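Local coordinates for protein Endonuclease/exonuclease/phosphatase (Beutenbergia cavernae DSM 12333, PDB 4RUW) that belongs to the endonuclease/exonuclease/phosphatase family, with a DNase I-like domain that carries a bound zinc ion and an Ig-like domain after it, at residues Val92-Val97 / Ala112-Leu117; Thr65-Ala68 / Val74-Glu77; Pro189-Val194 / Pro302-Val307. All blocks are in the same frame, centred on the assembly; numbering follows the deposited sequence.

Contact 1. Residues Val92-Val97 / Ala112-Leu117; sequences VVLNEV and ARLAEL
Leu94 and Val97 face Leu114 of the helix with the backbones well apart, Val97 CA and Leu114 CA being 9.5 Å from each other, so segments 92-97 and 112-117 meet through side chains alone. Leu94 and Leu114 reach toward each other tip to tip, with 4.0 Å between Leu94 CD1 and Leu114 CD1. Both leucines start out toward the opposite segment and hold CG beside the backbone N, anti to the carbonyl carbon (chi1 -57° in Leu94), which brings the two CD1 methyls together. The same Leu114 CD1 also meets Val97 CG1 at 4.2 Å, so one methyl of the helix serves two residues of the other segment. Val97 can join Leu94 on this side because the chain turns a corner at Glu96, whose backbone is in the left-handed helical region. Long, branched leucine suits the separation of the backbones, while the shorter valine suffices after the corner. Within the helix, away from the leucine pair, Arg113 NH1 forms a salt bridge with Glu116 OE1 at 2.8 Å, approaching from above the carboxylate plane; Arg113 also packs on Glu77. Leu94 packs on Trp61 and Met152 of the adjoining strands. With no hydrogen bond between the segments and all three touching residues buried, what joins helix 110-118 to this side of the sheet here is apolar contact alone.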
loop_
_atom_site.group_PDB
_atom_site.type_symbol
_atom_site.label_atom_id
_atom_site.label_comp_id
_atom_site.label_asym_id
_atom_site.label_seq_id
_atom_site.Cartn_x
_atom_site.Cartn_y
_atom_site.Cartn_z
ATOM N N VAL A 92 0.371 -12.774 -4.607
ATOM C CA VAL A 92 0.916 -11.643 -5.340
ATOM C C VAL A 92 -0.196 -10.869 -6.043
ATOM O O VAL A 92 -1.116 -11.448 -6.621
ATOM C CB VAL A 92 2.062 -12.055 -6.312
ATOM C CG1 VAL A 92 1.586 -13.075 -7.323
ATOM C CG2 VAL A 92 2.633 -10.836 -7.015
ATOM N N VAL A 93 -0.103 -9.549 -5.945
ATOM C CA VAL A 93 -0.979 -8.616 -6.625
ATOM C C VAL A 93 -0.193 -8.035 -7.793
ATOM O O VAL A 93 0.934 -7.565 -7.610
ATOM C CB VAL A 93 -1.411 -7.490 -5.663
ATOM C CG1 VAL A 93 -2.015 -6.326 -6.438
ATOM C CG2 VAL A 93 -2.367 -8.041 -4.599
ATOM N N LEU A 94 -0.770 -8.099 -8.990
ATOM C CA LEU A 94 -0.143 -7.550 -10.186
ATOM C C LEU A 94 -1.010 -6.455 -10.793
ATOM O O LEU A 94 -2.233 -6.601 -10.899
ATOM C CB LEU A 94 0.076 -8.641 -11.228
ATOM C CG LEU A 94 0.906 -9.839 -10.776
ATOM C CD1 LEU A 94 0.967 -10.900 -11.875
ATOM C CD2 LEU A 94 2.305 -9.424 -10.344
ATOM N N ASN A 95 -0.371 -5.352 -11.178
ATOM C CA ASN A 95 -1.023 -4.292 -11.941
ATOM C C ASN A 95 -0.514 -4.297 -13.377
ATOM O O ASN A 95 0.603 -4.781 -13.644
ATOM C CB ASN A 95 -0.737 -2.905 -11.340
ATOM C CG ASN A 95 -1.084 -2.797 -9.858
ATOM O OD1 ASN A 95 -0.308 -2.245 -9.086
ATOM N ND2 ASN A 95 -2.261 -3.275 -9.467
ATOM N N GLU A 96 -1.312 -3.753 -14.291
ATOM C CA GLU A 96 -0.946 -3.629 -15.701
ATOM C C GLU A 96 -0.752 -4.988 -16.368
ATOM O O GLU A 96 0.258 -5.245 -17.022
ATOM C CB GLU A 96 0.284 -2.741 -15.878
ATOM C CG GLU A 96 0.029 -1.284 -15.544
ATOM C CD GLU A 96 -1.019 -0.665 -16.448
ATOM O OE1 GLU A 96 -0.775 -0.587 -17.671
ATOM O OE2 GLU A 96 -2.090 -0.267 -15.941
ATOM N N VAL A 97 -1.752 -5.847 -16.205
ATOM C CA VAL A 97 -1.795 -7.130 -16.866
ATOM C C VAL A 97 -2.893 -7.046 -17.923
ATOM O O VAL A 97 -4.044 -6.749 -17.596
ATOM C CB VAL A 97 -2.122 -8.271 -15.862
ATOM C CG1 VAL A 97 -2.048 -9.619 -16.564
ATOM C CG2 VAL A 97 -1.199 -8.231 -14.652
ATOM N N ALA A 112 -3.489 -15.855 -18.619
ATOM C CA ALA A 112 -3.353 -17.269 -18.936
ATOM C C ALA A 112 -1.883 -17.653 -19.075
ATOM O O ALA A 112 -1.468 -18.729 -18.644
ATOM C CB ALA A 112 -4.116 -17.606 -20.197
ATOM N N ARG A 113 -1.087 -16.773 -19.673
ATOM C CA ARG A 113 0.327 -17.064 -19.855
ATOM C C ARG A 113 1.070 -17.090 -18.512
ATOM O O ARG A 113 1.891 -17.974 -18.255
ATOM C CB ARG A 113 0.948 -16.059 -20.827
ATOM C CG ARG A 113 2.434 -16.250 -21.067
ATOM C CD ARG A 113 2.781 -17.654 -21.528
ATOM N NE ARG A 113 4.183 -17.706 -21.936
ATOM C CZ ARG A 113 4.943 -18.795 -21.911
ATOM N NH1 ARG A 113 4.446 -19.954 -21.502
ATOM N NH2 ARG A 113 6.209 -18.712 -22.289
ATOM N N LEU A 114 0.776 -16.122 -17.650
ATOM C CA LEU A 114 1.391 -16.101 -16.328
ATOM C C LEU A 114 0.986 -17.332 -15.513
ATOM O O LEU A 114 1.812 -17.937 -14.838
ATOM C CB LEU A 114 1.068 -14.804 -15.585
ATOM C CG LEU A 114 1.739 -13.553 -16.146
ATOM C CD1 LEU A 114 1.049 -12.306 -15.612
ATOM C CD2 LEU A 114 3.228 -13.567 -15.784
ATOM N N ALA A 115 -0.281 -17.720 -15.607
ATOM C CA ALA A 115 -0.754 -18.921 -14.923
ATOM C C ALA A 115 -0.027 -20.169 -15.428
ATOM O O ALA A 115 0.353 -21.031 -14.644
ATOM C CB ALA A 115 -2.247 -19.076 -15.093
ATOM N N GLU A 116 0.192 -20.253 -16.737
ATOM C CA GLU A 116 0.911 -21.387 -17.299
ATOM C C GLU A 116 2.345 -21.442 -16.768
ATOM O O GLU A 116 2.838 -22.501 -16.384
ATOM C CB GLU A 116 0.913 -21.293 -18.824
ATOM C CG GLU A 116 1.691 -22.388 -19.508
ATOM C CD GLU A 116 1.626 -22.272 -21.010
ATOM O OE1 GLU A 116 1.913 -21.176 -21.548
ATOM O OE2 GLU A 116 1.265 -23.279 -21.649
ATOM N N LEU A 117 3.001 -20.291 -16.734
ATOM C CA LEU A 117 4.388 -20.211 -16.295
ATOM C C LEU A 117 4.593 -20.519 -14.814
ATOM O O LEU A 117 5.680 -20.940 -14.417
ATOM C CB LEU A 117 4.957 -18.827 -16.610
ATOM C CG LEU A 117 5.227 -18.554 -18.088
ATOM C CD1 LEU A 117 5.259 -17.060 -18.337
ATOM C CD2 LEU A 117 6.535 -19.208 -18.518
#

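Contact 2. Residues Thr65-Ala68 / Val74-Glu77; sequences TAVA and VVDE
Ala66 O accepts a hydrogen bond from Asp76 N, 2.9 Å away, the one direct hydrogen bond between the segments. Its N-H...O angle is 148°, and the donor sits above the carbonyl plane, 39° out of it. Alongside, Ala66 CB lies against the start of the helix, 3.7 Å from Glu77 N; a methyl is small enough for the backbones to come this close. Val67 CG2 packs on Val74 O at 3.7 Å and reaches Val75 CG2 at 4.2 Å, the two valines crossing obliquely. A water extends the link, accepting from Ala68 N at 2.9 Å and donating to Val74 O at 2.6 Å. Further out, Gln110 NE2 binds both Thr65 O and Glu77 OE2, tying the two segments to the neighbouring helix. Asp76 turns its carboxylate away from its own N, with CG anti to it (chi1 -165°), and OD1 accepts from Arg79 N. Aspartate suits this place because its short side chain can satisfy an N-H of the first helical turn. Asp76 is thus the N-cap of helix 77-87, and the arrangement is that of a loop joining strand 55-62 to a capped helix in a DNase I-like domain.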
loop_
_atom_site.group_PDB
_atom_site.type_symbol
_atom_site.label_atom_id
_atom_site.label_comp_id
_atom_site.label_asym_id
_atom_site.label_seq_id
_atom_site.Cartn_x
_atom_site.Cartn_y
_atom_site.Cartn_z
ATOM N N THR A 65 2.728 -4.577 -18.362
ATOM C CA THR A 65 2.366 -5.563 -19.395
ATOM C C THR A 65 3.514 -6.485 -19.805
ATOM O O THR A 65 3.558 -6.967 -20.940
ATOM C CB THR A 65 1.706 -4.922 -20.646
ATOM O OG1 THR A 65 2.591 -3.984 -21.273
ATOM C CG2 THR A 65 0.430 -4.214 -20.259
ATOM N N ALA A 66 4.402 -6.765 -18.854
ATOM C CA ALA A 66 5.576 -7.623 -19.061
ATOM C C ALA A 66 6.542 -7.119 -20.125
ATOM O O ALA A 66 7.348 -7.885 -20.645
ATOM C CB ALA A 66 5.173 -9.081 -19.332
ATOM N N VAL A 67 6.488 -5.825 -20.410
ATOM C CA VAL A 67 7.424 -5.214 -21.342
ATOM C C VAL A 67 8.500 -4.493 -20.539
ATOM O O VAL A 67 8.228 -3.543 -19.814
ATOM C CB VAL A 67 6.716 -4.255 -22.308
ATOM C CG1 VAL A 67 7.734 -3.545 -23.194
ATOM C CG2 VAL A 67 5.699 -5.028 -23.151
ATOM N N ALA A 68 9.730 -4.970 -20.662
ATOM C CA ALA A 68 10.834 -4.464 -19.865
ATOM C C ALA A 68 11.406 -3.174 -20.435
ATOM O O ALA A 68 11.546 -3.041 -21.644
ATOM C CB ALA A 68 11.924 -5.509 -19.807
ATOM N N VAL A 74 9.102 -6.054 -26.742
ATOM C CA VAL A 74 9.035 -7.494 -26.535
ATOM C C VAL A 74 8.181 -7.777 -25.313
ATOM O O VAL A 74 8.416 -7.217 -24.246
ATOM C CB VAL A 74 10.436 -8.104 -26.322
ATOM C CG1 VAL A 74 10.331 -9.591 -26.024
ATOM C CG2 VAL A 74 11.318 -7.855 -27.538
ATOM N N VAL A 75 7.179 -8.628 -25.474
ATOM C CA VAL A 75 6.323 -9.016 -24.361
ATOM C C VAL A 75 6.930 -10.254 -23.703
ATOM O O VAL A 75 7.072 -11.292 -24.354
ATOM C CB VAL A 75 4.895 -9.304 -24.838
ATOM C CG1 VAL A 75 4.000 -9.618 -23.660
ATOM C CG2 VAL A 75 4.349 -8.112 -25.630
ATOM N N ASP A 76 7.284 -10.154 -22.423
ATOM C CA ASP A 76 8.165 -11.140 -21.797
ATOM C C ASP A 76 7.626 -11.627 -20.444
ATOM O O ASP A 76 8.213 -11.381 -19.380
ATOM C CB ASP A 76 9.559 -10.521 -21.639
ATOM C CG ASP A 76 10.653 -11.549 -21.348
ATOM O OD1 ASP A 76 10.361 -12.717 -21.028
ATOM O OD2 ASP A 76 11.840 -11.173 -21.430
ATOM N N GLU A 77 6.503 -12.330 -20.485
ATOM C CA GLU A 77 5.962 -12.921 -19.272
ATOM C C GLU A 77 6.949 -13.826 -18.505
ATOM O O GLU A 77 6.919 -13.847 -17.279
ATOM C CB GLU A 77 4.657 -13.664 -19.551
ATOM C CG GLU A 77 3.499 -12.770 -19.982
ATOM C CD GLU A 77 3.371 -12.607 -21.479
ATOM O OE1 GLU A 77 4.314 -12.978 -22.204
ATOM O OE2 GLU A 77 2.317 -12.103 -21.931
HETATM O O HOH W 1 10.567 -6.692 -22.791
#

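Contact 3. Residues Pro189-Val194 / Pro302-Val307; sequences PGLGDV and PAFDVV
Between the two main sheets of the DNase I-like domain, near the start of strands 192-200 and 304-311, the far end of the Phe304 ring rests against Val194 and Leu191. Val194 CG1 meets the edge of the ring, near its plane, 4.1 Å from Phe304 CZ. The valine methyl that does the touching is the one anti to its backbone N (chi1 176°). Leu191 adds a second, looser contact, with CD2 4.4 Å from Phe304 CE1. The backbones stay well apart, 10.5 Å from Val194 CA to Phe304 CA, and a long flat residue suits that distance: although the first bond of its side chain does not aim at the other segment, the far end of the ring comes nearer to it. The two strands belong to different sheets, 192-200 to one six-stranded mixed sheet and 304-311 to the edge of the other, which are the layers of the sandwich at the core of this fold. No hydrogen bond links the segments, as expected where sheets pack face to face through apolar groups. Leu191 is part of a classic beta bulge, in which Leu191 and Gly192 both lie opposite Val188 in the hairpin from strand 179-188. Gly190 (phi 91°) and Gly192 (phi 93°) have positive phi values, and in their backbone conformations a side chain would collide with the carbonyl O of the residue before, so glycine fits both places. The apolar cluster continues into strand 324-330, where Leu191 packs on Leu330 and Phe304 on Leu328. Toward the Ig-like domain, Arg362 forms a salt bridge with Asp305 OD1 and a hydrogen bond to Phe304 O.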
loop_
_atom_site.group_PDB
_atom_site.type_symbol
_atom_site.label_atom_id
_atom_site.label_comp_id
_atom_site.label_asym_id
_atom_site.label_seq_id
_atom_site.Cartn_x
_atom_site.Cartn_y
_atom_site.Cartn_z
ATOM N N PRO A 189 -3.206 -21.612 4.884
ATOM C CA PRO A 189 -2.956 -22.609 5.934
ATOM C C PRO A 189 -2.224 -21.990 7.122
ATOM O O PRO A 189 -1.218 -21.302 6.932
ATOM C CB PRO A 189 -2.063 -23.638 5.233
ATOM C CG PRO A 189 -2.419 -23.508 3.787
ATOM C CD PRO A 189 -2.708 -22.053 3.569
ATOM N N GLY A 190 -2.745 -22.214 8.326
ATOM C CA GLY A 190 -2.157 -21.679 9.543
ATOM C C GLY A 190 -2.694 -20.321 9.961
ATOM O O GLY A 190 -2.654 -19.968 11.142
ATOM N N LEU A 191 -3.189 -19.548 9.000
ATOM C CA LEU A 191 -3.688 -18.204 9.275
ATOM C C LEU A 191 -5.195 -18.134 9.178
ATOM O O LEU A 191 -5.839 -17.415 9.936
ATOM C CB LEU A 191 -3.107 -17.189 8.289
ATOM C CG LEU A 191 -1.679 -16.695 8.520
ATOM C CD1 LEU A 191 -0.661 -17.764 8.173
ATOM C CD2 LEU A 191 -1.422 -15.419 7.724
ATOM N N GLY A 192 -5.759 -18.869 8.227
ATOM C CA GLY A 192 -7.172 -18.747 7.932
ATOM C C GLY A 192 -7.405 -17.747 6.817
ATOM O O GLY A 192 -6.503 -17.462 6.023
ATOM N N ASP A 193 -8.613 -17.196 6.762
ATOM C CA ASP A 193 -8.996 -16.308 5.674
ATOM C C ASP A 193 -8.290 -14.962 5.764
ATOM O O ASP A 193 -8.270 -14.326 6.821
ATOM C CB ASP A 193 -10.508 -16.071 5.674
ATOM C CG ASP A 193 -11.307 -17.294 5.260
ATOM O OD1 ASP A 193 -10.714 -18.338 4.918
ATOM O OD2 ASP A 193 -12.551 -17.193 5.261
ATOM N N VAL A 194 -7.746 -14.519 4.637
ATOM C CA VAL A 194 -7.159 -13.186 4.530
ATOM C C VAL A 194 -7.821 -12.518 3.332
ATOM O O VAL A 194 -7.807 -13.079 2.239
ATOM C CB VAL A 194 -5.624 -13.250 4.329
ATOM C CG1 VAL A 194 -5.064 -11.849 4.125
ATOM C CG2 VAL A 194 -4.959 -13.943 5.512
ATOM N N PRO A 302 -4.861 -4.216 11.514
ATOM C CA PRO A 302 -4.106 -4.268 12.776
ATOM C C PRO A 302 -3.706 -5.664 13.254
ATOM O O PRO A 302 -2.754 -5.762 14.027
ATOM C CB PRO A 302 -5.056 -3.595 13.778
ATOM C CG PRO A 302 -5.810 -2.619 12.927
ATOM C CD PRO A 302 -6.061 -3.367 11.651
ATOM N N ALA A 303 -4.403 -6.715 12.829
ATOM C CA ALA A 303 -4.045 -8.065 13.270
ATOM C C ALA A 303 -2.652 -8.491 12.799
ATOM O O ALA A 303 -2.059 -9.404 13.373
ATOM C CB ALA A 303 -5.086 -9.082 12.823
ATOM N N PHE A 304 -2.147 -7.856 11.746
ATOM C CA PHE A 304 -0.832 -8.195 11.222
ATOM C C PHE A 304 0.294 -7.444 11.918
ATOM O O PHE A 304 0.179 -6.258 12.220
ATOM C CB PHE A 304 -0.755 -7.894 9.726
ATOM C CG PHE A 304 -1.448 -8.895 8.868
ATOM C CD1 PHE A 304 -0.868 -10.131 8.615
ATOM C CD2 PHE A 304 -2.669 -8.599 8.291
ATOM C CE1 PHE A 304 -1.493 -11.057 7.819
ATOM C CE2 PHE A 304 -3.300 -9.524 7.483
ATOM C CZ PHE A 304 -2.707 -10.751 7.246
ATOM N N ASP A 305 1.396 -8.152 12.144
ATOM C CA ASP A 305 2.676 -7.532 12.448
ATOM C C ASP A 305 3.517 -7.565 11.185
ATOM O O ASP A 305 3.355 -8.448 10.346
ATOM C CB ASP A 305 3.419 -8.310 13.525
ATOM C CG ASP A 305 2.800 -8.158 14.877
ATOM O OD1 ASP A 305 1.915 -7.292 15.026
ATOM O OD2 ASP A 305 3.213 -8.891 15.796
ATOM N N VAL A 306 4.436 -6.622 11.058
ATOM C CA VAL A 306 5.340 -6.603 9.918
ATOM C C VAL A 306 6.710 -7.102 10.356
ATOM O O VAL A 306 7.284 -6.593 11.315
ATOM C CB VAL A 306 5.463 -5.189 9.323
ATOM C CG1 VAL A 306 6.223 -5.244 8.010
ATOM C CG2 VAL A 306 4.079 -4.586 9.112
ATOM N N VAL A 307 7.224 -8.097 9.643
ATOM C CA VAL A 307 8.492 -8.728 9.987
ATOM C C VAL A 307 9.660 -8.138 9.207
ATOM O O VAL A 307 10.683 -7.789 9.782
ATOM C CB VAL A 307 8.418 -10.262 9.774
ATOM C CG1 VAL A 307 9.742 -10.930 10.127
ATOM C CG2 VAL A 307 7.265 -10.858 10.595
#

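Overall arrangement
All three contacts belong to the DNase I-like part of the chain. Contacts 1 and 2 are neighbours, their centres 11 Å apart: Thr65 N probably hydrogen-bonds to Glu96 O at 2.9 Å, and Arg113 CG packs on Glu77 CB at 3.7 Å. Both lie near the zinc ion held by His98, Asp100, His107 and His137, with the side chain of Thr65 about 5 Å from the metal and that of Val97 about 9 Å. Contact 3 lies apart, its centre 24 Å from that of contact 1 and 32 Å from that of contact 2. Strands 91-98 and 304-311 nevertheless share one sheet, which relates contact 1 to contact 3 without any touch.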